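Local atomic coordinates of exopolysaccharide biosynthesis protein (Pantoea stewartii subsp. stewartii DC283, PDB entry 6TGF), a protein that modifies the glycan matrix of bacterial biofilms, probably as a hydrolase, and has a parallel beta-helix fold like that of bacteriophage tailspikes. Residues Arg364-Gly369 / Tyr387-Thr392; Thr392-Gln397 / Val429-Arg434; Asn420-Lys425 / Ile445-Asn450; Ser465-Lys470 / Asn486-Ser491. One frame throughout, in Å; residues are numbered along the deposited sequence.

Contacts 1, 3 and 4 follow one another along one flank of the parallel beta-helix, each joining two coils where the chain leaves a strand of that flank and turns. Contact 1 lies about 9 Å from contact 3 and contact 3 about 10 Å from contact 4, centre to centre, while contacts 1 and 4, about 19 Å apart, do not touch. A388 and A390 probably hydrogen-bond to Q422, and I445 to S465. Contact 2 pairs strands beyond the turn, about 12 Å from both contact 1, with which it shares T392, and contact 3, whose A421 and C448 pack on V429. Ethanediol, probably from the crystallisation liquor, lies near R364, E446 and residues 486-491.

Contact 1: residues Arg364-Gly369 / Tyr387-Thr392; sequences RFNNVG and YASACT
R364 lays its guanidinium flat over one face of the Y387 ring, the planes 18° apart and R364 CZ 4.2 Å from the Y387 ring centroid, a cation-pi stack. NH1 lies above the rim, 3.3 Å from Y387 CD1. Beyond the ring, Y387 OH bonds to R359 of the second subunit, so this pair borders the trimer interface. Beside the stack the backbones run parallel: F365 N donates to Y387 O (2.7 Å), S389 N to F365 O (2.7 Å) and N367 N to S389 O (3.0 Å). The tight part is the inner face, where C391 SG lies 3.9 Å from F365 CB and 3.8 Å from V368 CB and accepts a weak bond from V368 N; the F365 ring continues inward onto V395 and A372. The outer side is looser. N366 OD1 lies 3.6 Å from S389 CB, and a water links N367 OD1 to A390 O, while N367 ND2 hydrogen-bonds N335 OD1. N367 and A390, both in left-handed conformation (phi 57° and 56°), bend their chains in step after the paired strands, and T392 N rejoins V368 O. Such stacked turns between in-register parallel strands are characteristic of the parallel beta-helix.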
loop_
_atom_site.group_PDB
_atom_site.type_symbol
_atom_site.label_atom_id
_atom_site.label_comp_id
_atom_site.label_asym_id
_atom_site.label_seq_id
_atom_site.Cartn_x
_atom_site.Cartn_y
_atom_site.Cartn_z
ATOM N N ARG B 364 4.965 18.499 -0.436
ATOM C CA ARG B 364 4.355 19.438 -1.416
ATOM C C ARG B 364 5.462 20.301 -2.029
ATOM O O ARG B 364 6.218 20.923 -1.260
ATOM C CB ARG B 364 3.283 20.310 -0.754
ATOM C CG ARG B 364 2.022 19.554 -0.359
ATOM C CD ARG B 364 0.826 20.465 -0.129
ATOM N NE ARG B 364 -0.166 20.410 -1.201
ATOM C CZ ARG B 364 -1.053 19.430 -1.373
ATOM N NH1 ARG B 364 -1.078 18.393 -0.551
ATOM N NH2 ARG B 364 -1.914 19.484 -2.376
ATOM N N PHE B 365 5.556 20.320 -3.362
ATOM C CA PHE B 365 6.495 21.167 -4.144
ATOM C C PHE B 365 5.698 22.260 -4.867
ATOM O O PHE B 365 5.068 21.965 -5.898
ATOM C CB PHE B 365 7.305 20.306 -5.118
ATOM C CG PHE B 365 8.020 19.148 -4.471
ATOM C CD1 PHE B 365 9.089 19.364 -3.614
ATOM C CD2 PHE B 365 7.622 17.842 -4.712
ATOM C CE1 PHE B 365 9.744 18.299 -3.016
ATOM C CE2 PHE B 365 8.279 16.778 -4.114
ATOM C CZ PHE B 365 9.338 17.008 -3.267
ATOM N N ASN B 366 5.719 23.481 -4.324
ATOM C CA ASN B 366 5.013 24.666 -4.880
ATOM C C ASN B 366 6.042 25.619 -5.497
ATOM O O ASN B 366 6.942 26.060 -4.762
ATOM C CB ASN B 366 4.189 25.390 -3.813
ATOM C CG ASN B 366 3.103 24.526 -3.207
ATOM O OD1 ASN B 366 2.522 23.681 -3.885
ATOM N ND2 ASN B 366 2.818 24.736 -1.932
ATOM N N ASN B 367 5.912 25.909 -6.795
ATOM C CA ASN B 367 6.690 26.956 -7.515
ATOM C C ASN B 367 8.191 26.684 -7.364
ATOM O O ASN B 367 8.937 27.641 -7.077
ATOM C CB ASN B 367 6.333 28.357 -7.008
ATOM C CG ASN B 367 4.846 28.547 -6.798
ATOM O OD1 ASN B 367 4.090 28.675 -7.760
ATOM N ND2 ASN B 367 4.420 28.569 -5.546
ATOM N N VAL B 368 8.614 25.430 -7.547
ATOM C CA VAL B 368 10.047 25.015 -7.485
ATOM C C VAL B 368 10.667 25.239 -8.869
ATOM O O VAL B 368 10.160 24.656 -9.848
ATOM C CB VAL B 368 10.199 23.556 -7.011
ATOM C CG1 VAL B 368 11.642 23.077 -7.084
ATOM C CG2 VAL B 368 9.651 23.368 -5.605
ATOM N N GLY B 369 11.716 26.066 -8.929
ATOM C CA GLY B 369 12.428 26.432 -10.168
ATOM C C GLY B 369 13.484 25.405 -10.544
ATOM O O GLY B 369 13.665 25.171 -11.752
ATOM N N TYR B 387 2.986 15.926 -3.807
ATOM C CA TYR B 387 2.208 16.853 -4.665
ATOM C C TYR B 387 3.165 17.914 -5.222
ATOM O O TYR B 387 3.999 18.425 -4.453
ATOM C CB TYR B 387 1.039 17.434 -3.861
ATOM C CG TYR B 387 0.217 16.407 -3.118
ATOM C CD1 TYR B 387 0.630 15.908 -1.892
ATOM C CD2 TYR B 387 -0.970 15.924 -3.644
ATOM C CE1 TYR B 387 -0.112 14.958 -1.209
ATOM C CE2 TYR B 387 -1.726 14.975 -2.973
ATOM C CZ TYR B 387 -1.296 14.489 -1.751
ATOM O OH TYR B 387 -2.032 13.555 -1.082
ATOM N N ALA B 388 3.076 18.196 -6.526
ATOM C CA ALA B 388 3.867 19.232 -7.232
ATOM C C ALA B 388 2.912 20.191 -7.952
ATOM O O ALA B 388 2.093 19.710 -8.756
ATOM C CB ALA B 388 4.833 18.581 -8.192
ATOM N N SER B 389 3.009 21.492 -7.657
ATOM C CA SER B 389 2.166 22.568 -8.242
ATOM C C SER B 389 3.051 23.648 -8.870
ATOM O O SER B 389 3.844 24.265 -8.132
ATOM C CB SER B 389 1.243 23.167 -7.213
ATOM O OG SER B 389 0.739 24.420 -7.651
ATOM N N ALA B 390 2.900 23.868 -10.180
ATOM C CA ALA B 390 3.483 25.000 -10.937
ATOM C C ALA B 390 5.007 25.031 -10.762
ATOM O O ALA B 390 5.556 26.122 -10.524
ATOM C CB ALA B 390 2.841 26.290 -10.484
ATOM N N CYS B 391 5.660 23.872 -10.883
ATOM C CA CYS B 391 7.140 23.722 -10.841
ATOM C C CYS B 391 7.683 23.729 -12.274
ATOM O O CYS B 391 7.112 23.016 -13.124
ATOM C CB CYS B 391 7.538 22.447 -10.109
ATOM S SG CYS B 391 6.912 22.375 -8.410
ATOM N N THR B 392 8.734 24.514 -12.530
ATOM C CA THR B 392 9.299 24.758 -13.885
ATOM C C THR B 392 10.515 23.855 -14.131
ATOM O O THR B 392 10.862 23.666 -15.313
ATOM C CB THR B 392 9.642 26.240 -14.089
ATOM O OG1 THR B 392 10.789 26.569 -13.304
ATOM C CG2 THR B 392 8.493 27.156 -13.730
HETATM O O HOH W 1 5.540 28.784 -10.613
#

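Contact 2: residues Thr392-Gln397 / Val429-Arg434; sequences TGDVIQ and VLNLPR
N431 and Q397 lie side by side on two coils of the parallel beta-helix, pointing the same way, with their amide planes 62° apart. ND2 of N431 is 3.4 Å from Q397 CG, in the aliphatic part of its neighbour. With CG anti to the backbone N (chi1 -173°), N431 projects on the Q397 side of the strands; its ND2 also hydrogen-bonds D394 OD2 at 2.7 Å. D394 and N431 cross with carboxylate and amide nearly perpendicular, and the donor comes from above the carboxylate plane. The other oxygen, D394 OD1, accepts from K428 N, so the aspartate ties together the chain entering the strand and the asparagine within it. On the opposite face of the strands, I396 and L430 also run side by side, with I396 CB 4.1 Å from L430 CD2. L432, just past the strand, slants across I396 and brings CD1 to 4.1 Å from I396 CG2. I396 and L430 pack on W386, and all three on L416. The backbones pair in parallel, I396 N donating to V429 O (3.0 Å) and N431 N to I396 O (2.8 Å). The Q397 amide is held at both ends: OE1 meets S374 OG, and NE2 donates to a water 3.0 Å away that in turn gives a weak bond to N431 OD1.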
loop_
_atom_site.group_PDB
_atom_site.type_symbol
_atom_site.label_atom_id
_atom_site.label_comp_id
_atom_site.label_asym_id
_atom_site.label_seq_id
_atom_site.Cartn_x
_atom_site.Cartn_y
_atom_site.Cartn_z
ATOM N N THR B 392 8.734 24.514 -12.530
ATOM C CA THR B 392 9.299 24.758 -13.885
ATOM C C THR B 392 10.515 23.855 -14.131
ATOM O O THR B 392 10.862 23.666 -15.313
ATOM C CB THR B 392 9.642 26.240 -14.089
ATOM O OG1 THR B 392 10.789 26.569 -13.304
ATOM C CG2 THR B 392 8.493 27.156 -13.730
ATOM N N GLY B 393 11.134 23.326 -13.069
ATOM C CA GLY B 393 12.251 22.366 -13.157
ATOM C C GLY B 393 11.755 20.933 -13.087
ATOM O O GLY B 393 10.522 20.732 -13.116
ATOM N N ASP B 394 12.679 19.970 -13.004
ATOM C CA ASP B 394 12.372 18.537 -12.755
ATOM C C ASP B 394 11.868 18.396 -11.316
ATOM O O ASP B 394 12.346 19.151 -10.450
ATOM C CB ASP B 394 13.595 17.644 -12.990
ATOM C CG ASP B 394 14.077 17.594 -14.430
ATOM O OD1 ASP B 394 13.339 18.068 -15.317
ATOM O OD2 ASP B 394 15.188 17.076 -14.652
ATOM N N VAL B 395 10.929 17.477 -11.074
ATOM C CA VAL B 395 10.371 17.194 -9.718
ATOM C C VAL B 395 11.124 15.989 -9.133
ATOM O O VAL B 395 12.009 16.211 -8.285
ATOM C CB VAL B 395 8.843 16.995 -9.770
ATOM C CG1 VAL B 395 8.259 16.658 -8.406
ATOM C CG2 VAL B 395 8.146 18.214 -10.354
ATOM N N ILE B 396 10.814 14.769 -9.585
ATOM C CA ILE B 396 11.497 13.515 -9.144
ATOM C C ILE B 396 12.559 13.154 -10.190
ATOM O O ILE B 396 12.181 12.688 -11.285
ATOM C CB ILE B 396 10.489 12.366 -8.924
ATOM C CG1 ILE B 396 9.243 12.821 -8.157
ATOM C CG2 ILE B 396 11.167 11.183 -8.246
ATOM C CD1 ILE B 396 9.523 13.404 -6.790
ATOM N N GLN B 397 13.836 13.373 -9.860
ATOM C CA GLN B 397 14.997 13.099 -10.747
ATOM C C GLN B 397 15.914 12.082 -10.063
ATOM O O GLN B 397 16.163 12.232 -8.851
ATOM C CB GLN B 397 15.741 14.398 -11.067
ATOM C CG GLN B 397 16.802 14.254 -12.152
ATOM C CD GLN B 397 18.149 13.833 -11.615
ATOM O OE1 GLN B 397 18.627 14.348 -10.606
ATOM N NE2 GLN B 397 18.779 12.890 -12.296
ATOM N N VAL B 429 8.365 15.999 -14.839
ATOM C CA VAL B 429 7.742 15.638 -13.530
ATOM C C VAL B 429 8.480 14.410 -12.987
ATOM O O VAL B 429 8.859 14.426 -11.802
ATOM C CB VAL B 429 6.225 15.395 -13.665
ATOM C CG1 VAL B 429 5.613 14.843 -12.385
ATOM C CG2 VAL B 429 5.493 16.659 -14.097
ATOM N N LEU B 430 8.686 13.399 -13.838
ATOM C CA LEU B 430 9.528 12.205 -13.555
ATOM C C LEU B 430 10.716 12.198 -14.522
ATOM O O LEU B 430 10.493 11.978 -15.723
ATOM C CB LEU B 430 8.687 10.932 -13.712
ATOM C CG LEU B 430 7.343 10.919 -12.984
ATOM C CD1 LEU B 430 6.606 9.614 -13.244
ATOM C CD2 LEU B 430 7.522 11.138 -11.490
ATOM N N ASN B 431 11.924 12.453 -14.015
ATOM C CA ASN B 431 13.201 12.310 -14.766
ATOM C C ASN B 431 13.895 11.042 -14.256
ATOM O O ASN B 431 14.871 11.162 -13.490
ATOM C CB ASN B 431 14.064 13.569 -14.639
ATOM C CG ASN B 431 15.304 13.542 -15.509
ATOM O OD1 ASN B 431 15.569 12.562 -16.204
ATOM N ND2 ASN B 431 16.075 14.615 -15.473
ATOM N N LEU B 432 13.393 9.873 -14.665
ATOM C CA LEU B 432 13.759 8.554 -14.082
ATOM C C LEU B 432 14.066 7.543 -15.186
ATOM O O LEU B 432 13.407 6.510 -15.285
ATOM C CB LEU B 432 12.597 8.083 -13.200
ATOM C CG LEU B 432 12.270 8.974 -12.003
ATOM C CD1 LEU B 432 10.984 8.524 -11.330
ATOM C CD2 LEU B 432 13.412 8.989 -11.000
ATOM N N PRO B 433 15.088 7.794 -16.037
ATOM C CA PRO B 433 15.550 6.793 -17.000
ATOM C C PRO B 433 16.226 5.596 -16.311
ATOM O O PRO B 433 16.778 5.772 -15.237
ATOM C CB PRO B 433 16.562 7.556 -17.870
ATOM C CG PRO B 433 17.042 8.688 -16.984
ATOM C CD PRO B 433 15.846 9.052 -16.130
ATOM N N ARG B 434 16.152 4.417 -16.940
ATOM C CA ARG B 434 16.822 3.165 -16.494
ATOM C C ARG B 434 16.448 2.849 -15.040
ATOM O O ARG B 434 17.365 2.599 -14.234
ATOM C CB ARG B 434 18.342 3.296 -16.632
ATOM C CG ARG B 434 18.830 3.537 -18.053
ATOM C CD ARG B 434 20.339 3.420 -18.104
ATOM N NE ARG B 434 20.896 3.699 -19.419
ATOM C CZ ARG B 434 22.193 3.686 -19.710
ATOM N NH1 ARG B 434 23.088 3.408 -18.775
ATOM N NH2 ARG B 434 22.594 3.950 -20.942
HETATM O O HOH W 2 17.940 11.321 -14.732
#

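Contact 3: residues Asn420-Lys425 / Ile445-Asn450; sequences NAQHCK and IEHCDN
Q422 NE2 is shared by two oxygens: it donates to E446 OE2 on the next coil at 2.7 Å and to OD1 of N420, two residues back, at 3.1 Å. Q422 and E446 run side by side with amide and carboxylate planes 82° apart, and NE2 reaches the carboxylate from above its plane. The other oxygen, E446 OE1, lies close to E467 OE2 of the following coil. Past the strands, the H423 and H447 rings are nearly parallel (11°) but slid apart, centroids 4.7 Å from each other; the rings barely overlap, and CB of H447 lies over one face of H423. H447 is fixed in turn by a bond from ND1 to D468 OD2 of the following coil. K425 crosses D449 at about a right angle, CG 3.3 Å from D449 OD1; beyond CG the chain bends at chi2, and NZ hydrogen-bonds H447 O (3.0 Å). Inside, C448 SG accepts from C424 N (3.5 Å) and packs on C424 CB and A421 CB. Backbone bonds E446 N to A421 O, H423 N to E446 O and D449 N to C424 O (2.9 Å) carry the parallel pairing from strand into turn. Like residues stacked one above the other, histidine on histidine outside and cysteine on cysteine within, are a recurrent feature of parallel beta-helices.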
loop_
_atom_site.group_PDB
_atom_site.type_symbol
_atom_site.label_atom_id
_atom_site.label_comp_id
_atom_site.label_asym_id
_atom_site.label_seq_id
_atom_site.Cartn_x
_atom_site.Cartn_y
_atom_site.Cartn_z
ATOM N N ASN B 420 0.164 13.655 -7.168
ATOM C CA ASN B 420 -0.621 14.565 -8.042
ATOM C C ASN B 420 0.270 15.743 -8.458
ATOM O O ASN B 420 0.624 16.551 -7.579
ATOM C CB ASN B 420 -1.913 15.010 -7.352
ATOM C CG ASN B 420 -2.749 15.940 -8.204
ATOM O OD1 ASN B 420 -2.555 17.151 -8.176
ATOM N ND2 ASN B 420 -3.688 15.388 -8.955
ATOM N N ALA B 421 0.624 15.820 -9.746
ATOM C CA ALA B 421 1.407 16.918 -10.360
ATOM C C ALA B 421 0.473 17.792 -11.205
ATOM O O ALA B 421 -0.166 17.244 -12.126
ATOM C CB ALA B 421 2.535 16.352 -11.185
ATOM N N GLN B 422 0.397 19.092 -10.895
ATOM C CA GLN B 422 -0.506 20.073 -11.558
ATOM C C GLN B 422 0.313 21.225 -12.153
ATOM O O GLN B 422 1.173 21.771 -11.435
ATOM C CB GLN B 422 -1.519 20.640 -10.562
ATOM C CG GLN B 422 -2.474 19.603 -9.988
ATOM C CD GLN B 422 -3.528 19.141 -10.965
ATOM O OE1 GLN B 422 -4.065 19.920 -11.753
ATOM N NE2 GLN B 422 -3.848 17.859 -10.905
ATOM N N HIS B 423 0.041 21.570 -13.417
ATOM C CA HIS B 423 0.472 22.823 -14.097
ATOM C C HIS B 423 1.996 22.998 -14.036
ATOM O O HIS B 423 2.446 24.154 -13.909
ATOM C CB HIS B 423 -0.278 24.022 -13.500
ATOM C CG HIS B 423 -1.746 23.993 -13.763
ATOM N ND1 HIS B 423 -2.274 24.207 -15.021
ATOM C CD2 HIS B 423 -2.797 23.774 -12.942
ATOM C CE1 HIS B 423 -3.588 24.120 -14.964
ATOM N NE2 HIS B 423 -3.933 23.858 -13.698
ATOM N N CYS B 424 2.757 21.905 -14.149
ATOM C CA CYS B 424 4.246 21.906 -14.178
ATOM C C CYS B 424 4.724 22.086 -15.623
ATOM O O CYS B 424 4.346 21.259 -16.473
ATOM C CB CYS B 424 4.813 20.626 -13.577
ATOM S SG CYS B 424 4.455 20.454 -11.810
ATOM N N LYS B 425 5.523 23.126 -15.884
ATOM C CA LYS B 425 5.892 23.575 -17.254
ATOM C C LYS B 425 7.378 23.945 -17.318
ATOM O O LYS B 425 7.776 24.894 -16.618
ATOM C CB LYS B 425 5.032 24.777 -17.664
ATOM C CG LYS B 425 3.755 24.436 -18.423
ATOM C CD LYS B 425 2.469 24.672 -17.660
ATOM C CE LYS B 425 1.245 24.526 -18.541
ATOM N NZ LYS B 425 -0.009 24.515 -17.752
ATOM N N ILE B 445 -1.075 13.206 -13.228
ATOM C CA ILE B 445 -0.265 14.308 -13.826
ATOM C C ILE B 445 -1.175 15.077 -14.790
ATOM O O ILE B 445 -1.476 14.540 -15.873
ATOM C CB ILE B 445 1.008 13.769 -14.515
ATOM C CG1 ILE B 445 1.871 12.953 -13.548
ATOM C CG2 ILE B 445 1.796 14.906 -15.152
ATOM C CD1 ILE B 445 2.949 12.130 -14.220
ATOM N N GLU B 446 -1.607 16.276 -14.390
ATOM C CA GLU B 446 -2.615 17.090 -15.120
ATOM C C GLU B 446 -1.993 18.431 -15.521
ATOM O O GLU B 446 -1.344 19.061 -14.667
ATOM C CB GLU B 446 -3.854 17.312 -14.250
ATOM C CG GLU B 446 -4.301 16.074 -13.498
ATOM C CD GLU B 446 -5.694 16.181 -12.906
ATOM O OE1 GLU B 446 -6.660 16.260 -13.693
ATOM O OE2 GLU B 446 -5.811 16.198 -11.664
ATOM N N HIS B 447 -2.191 18.837 -16.780
ATOM C CA HIS B 447 -1.819 20.171 -17.328
ATOM C C HIS B 447 -0.305 20.402 -17.208
ATOM O O HIS B 447 0.102 21.576 -17.133
ATOM C CB HIS B 447 -2.636 21.269 -16.631
ATOM C CG HIS B 447 -4.052 20.884 -16.351
ATOM N ND1 HIS B 447 -5.003 20.782 -17.349
ATOM C CD2 HIS B 447 -4.680 20.569 -15.197
ATOM C CE1 HIS B 447 -6.156 20.426 -16.820
ATOM N NE2 HIS B 447 -5.985 20.289 -15.499
ATOM N N CYS B 448 0.492 19.326 -17.208
ATOM C CA CYS B 448 1.978 19.359 -17.136
ATOM C C CYS B 448 2.554 19.124 -18.537
ATOM O O CYS B 448 2.137 18.146 -19.184
ATOM C CB CYS B 448 2.515 18.309 -16.169
ATOM S SG CYS B 448 1.973 18.548 -14.456
ATOM N N ASP B 449 3.472 19.986 -18.981
ATOM C CA ASP B 449 4.040 19.970 -20.357
ATOM C C ASP B 449 4.771 18.647 -20.608
ATOM O O ASP B 449 4.590 18.079 -21.700
ATOM C CB ASP B 449 4.976 21.157 -20.600
ATOM C CG ASP B 449 4.261 22.429 -21.025
ATOM O OD1 ASP B 449 3.017 22.473 -20.916
ATOM O OD2 ASP B 449 4.957 23.371 -21.456
ATOM N N ASN B 450 5.558 18.184 -19.633
ATOM C CA ASN B 450 6.444 16.995 -19.762
ATOM C C ASN B 450 6.222 16.064 -18.573
ATOM O O ASN B 450 6.911 16.178 -17.561
ATOM C CB ASN B 450 7.911 17.413 -19.888
ATOM C CG ASN B 450 8.169 18.261 -21.116
ATOM O OD1 ASN B 450 8.055 17.783 -22.241
ATOM N ND2 ASN B 450 8.511 19.523 -20.910
HETATM O O HOH W 3 6.225 19.403 -17.008
#

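Contact 4: residues Ser465-Lys470 / Asn486-Ser491; sequences SLEDCK and NLQSGS. With EDO (1,2-ethanediol), chain C; EDO (1,2-ethanediol), chain D.
S491 reaches back from the turn of its coil into the backbone of L466-C469. Its CB sits beside L466, 3.7 Å from L466 CB and also against L466 O. OG, set beside the backbone N of its own residue by chi1 (-52°), accepts a nearly straight bond from C469 N (2.8 Å, 174°) and donates to Q488 O (2.9 Å). Q488 O is thereby held by three donors: S491 OG, S491 N and, from the other coil, D468 N, which approaches from above the carbonyl plane at 3.2 Å. The bond from S491 N closes the type I' turn Q488-S491, with G490 at one of its two middle positions, and S491 OG reinforces it. Ahead of the turn the strands 465-467 and 486-488 run parallel, L466 N bonding to N486 O and Q488 N to L466 O. E467 and Q488 lie alongside each other on one face, E467 CG and CD each 3.7 Å from Q488 CG. On the other face, L466 CD1 meets L487 CD2 at 3.8 Å, and L466 also packs on I445 and P451. N486 and S465 neighbour each other on the face that carries E467 and Q488, and both pack on Q437 of the second subunit; N486 ND2 hydrogen-bonds one ethanediol (O1, 3.1 Å). A second ethanediol takes a weak bond from G490 N. Waters join the turn to the other coil: one bridges C469 O and S489 O. A serine hydroxyl that binds the backbone of both the neighbouring coil and its own turn here joins successive coils at a corner of the parallel beta-helix.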
loop_
_atom_site.group_PDB
_atom_site.type_symbol
_atom_site.label_atom_id
_atom_site.label_comp_id
_atom_site.label_asym_id
_atom_site.label_seq_id
_atom_site.Cartn_x
_atom_site.Cartn_y
_atom_site.Cartn_z
ATOM N N SER B 465 -2.914 8.445 -14.262
ATOM C CA SER B 465 -3.779 9.370 -15.038
ATOM C C SER B 465 -2.929 10.513 -15.596
ATOM O O SER B 465 -2.321 11.239 -14.792
ATOM C CB SER B 465 -4.912 9.890 -14.194
ATOM O OG SER B 465 -5.767 8.830 -13.790
ATOM N N LEU B 466 -2.869 10.632 -16.924
ATOM C CA LEU B 466 -2.318 11.810 -17.645
ATOM C C LEU B 466 -3.488 12.535 -18.321
ATOM O O LEU B 466 -4.164 11.902 -19.151
ATOM C CB LEU B 466 -1.278 11.344 -18.669
ATOM C CG LEU B 466 -0.151 10.468 -18.122
ATOM C CD1 LEU B 466 0.646 9.843 -19.255
ATOM C CD2 LEU B 466 0.764 11.262 -17.205
ATOM N N GLU B 467 -3.737 13.793 -17.945
ATOM C CA GLU B 467 -4.856 14.621 -18.472
ATOM C C GLU B 467 -4.314 15.972 -18.948
ATOM O O GLU B 467 -3.679 16.670 -18.140
ATOM C CB GLU B 467 -5.933 14.817 -17.403
ATOM C CG GLU B 467 -6.632 13.529 -16.997
ATOM C CD GLU B 467 -7.971 13.719 -16.303
ATOM O OE1 GLU B 467 -8.713 12.720 -16.169
ATOM O OE2 GLU B 467 -8.271 14.862 -15.890
ATOM N N ASP B 468 -4.552 16.307 -20.220
ATOM C CA ASP B 468 -4.241 17.626 -20.835
ATOM C C ASP B 468 -2.738 17.915 -20.717
ATOM O O ASP B 468 -2.377 19.082 -20.470
ATOM C CB ASP B 468 -5.084 18.735 -20.200
ATOM C CG ASP B 468 -4.982 20.071 -20.920
ATOM O OD1 ASP B 468 -5.115 20.079 -22.160
ATOM O OD2 ASP B 468 -4.758 21.087 -20.236
ATOM N N CYS B 469 -1.898 16.895 -20.904
ATOM C CA CYS B 469 -0.414 17.008 -20.890
ATOM C C CYS B 469 0.082 17.234 -22.322
ATOM O O CYS B 469 -0.216 16.390 -23.190
ATOM C CB CYS B 469 0.225 15.776 -20.264
ATOM S SG CYS B 469 -0.014 15.704 -18.470
ATOM N N LYS B 470 0.799 18.339 -22.545
ATOM C CA LYS B 470 1.232 18.817 -23.888
ATOM C C LYS B 470 1.970 17.694 -24.625
ATOM O O LYS B 470 1.644 17.450 -25.804
ATOM C CB LYS B 470 2.131 20.050 -23.756
ATOM C CG LYS B 470 2.508 20.711 -25.074
ATOM C CD LYS B 470 3.408 21.911 -24.913
ATOM C CE LYS B 470 3.836 22.499 -26.239
ATOM N NZ LYS B 470 4.589 23.760 -26.054
ATOM N N ASN B 486 -5.349 5.977 -17.487
ATOM C CA ASN B 486 -6.390 6.976 -17.846
ATOM C C ASN B 486 -5.728 8.139 -18.593
ATOM O O ASN B 486 -5.088 8.974 -17.930
ATOM C CB ASN B 486 -7.140 7.462 -16.604
ATOM C CG ASN B 486 -8.141 8.557 -16.904
ATOM O OD1 ASN B 486 -8.269 9.509 -16.139
ATOM N ND2 ASN B 486 -8.850 8.436 -18.014
ATOM N N LEU B 487 -5.884 8.179 -19.920
ATOM C CA LEU B 487 -5.354 9.251 -20.804
ATOM C C LEU B 487 -6.525 10.096 -21.325
ATOM O O LEU B 487 -7.394 9.536 -22.020
ATOM C CB LEU B 487 -4.573 8.611 -21.956
ATOM C CG LEU B 487 -3.563 7.536 -21.559
ATOM C CD1 LEU B 487 -2.945 6.896 -22.791
ATOM C CD2 LEU B 487 -2.481 8.102 -20.652
ATOM N N GLN B 488 -6.547 11.389 -20.981
ATOM C CA GLN B 488 -7.573 12.372 -21.424
ATOM C C GLN B 488 -6.878 13.551 -22.114
ATOM O O GLN B 488 -5.680 13.774 -21.846
ATOM C CB GLN B 488 -8.400 12.879 -20.239
ATOM C CG GLN B 488 -8.957 11.777 -19.345
ATOM C CD GLN B 488 -10.233 11.178 -19.882
ATOM O OE1 GLN B 488 -10.246 10.073 -20.421
ATOM N NE2 GLN B 488 -11.324 11.913 -19.737
ATOM N N SER B 489 -7.616 14.260 -22.974
ATOM C CA SER B 489 -7.237 15.563 -23.584
ATOM C C SER B 489 -5.892 15.457 -24.319
ATOM O O SER B 489 -5.061 16.374 -24.166
ATOM C CB SER B 489 -7.208 16.646 -22.537
ATOM O OG SER B 489 -8.276 16.496 -21.614
ATOM N N GLY B 490 -5.687 14.376 -25.080
ATOM C CA GLY B 490 -4.535 14.207 -25.988
ATOM C C GLY B 490 -3.250 13.822 -25.267
ATOM O O GLY B 490 -2.195 13.817 -25.930
ATOM N N SER B 491 -3.318 13.513 -23.967
ATOM C CA SER B 491 -2.196 12.934 -23.182
ATOM C C SER B 491 -1.970 11.493 -23.650
ATOM O O SER B 491 -2.967 10.831 -23.994
ATOM C CB SER B 491 -2.479 12.985 -21.705
ATOM O OG SER B 491 -2.841 14.295 -21.300
HETATM C C1 EDO C . -7.263 10.394 -25.442
HETATM O O1 EDO C . -5.913 10.802 -25.333
HETATM C C2 EDO C . -8.212 11.534 -25.513
HETATM O O2 EDO C . -7.932 12.442 -26.563
HETATM C C1 EDO D . -9.396 4.615 -20.199
HETATM O O1 EDO D . -9.576 5.630 -19.232
HETATM C C2 EDO D . -9.260 5.142 -21.581
HETATM O O2 EDO D . -8.161 6.018 -21.747
HETATM O O HOH W 4 -2.464 16.922 -24.697
HETATM O O HOH W 5 0.568 14.813 -25.240
#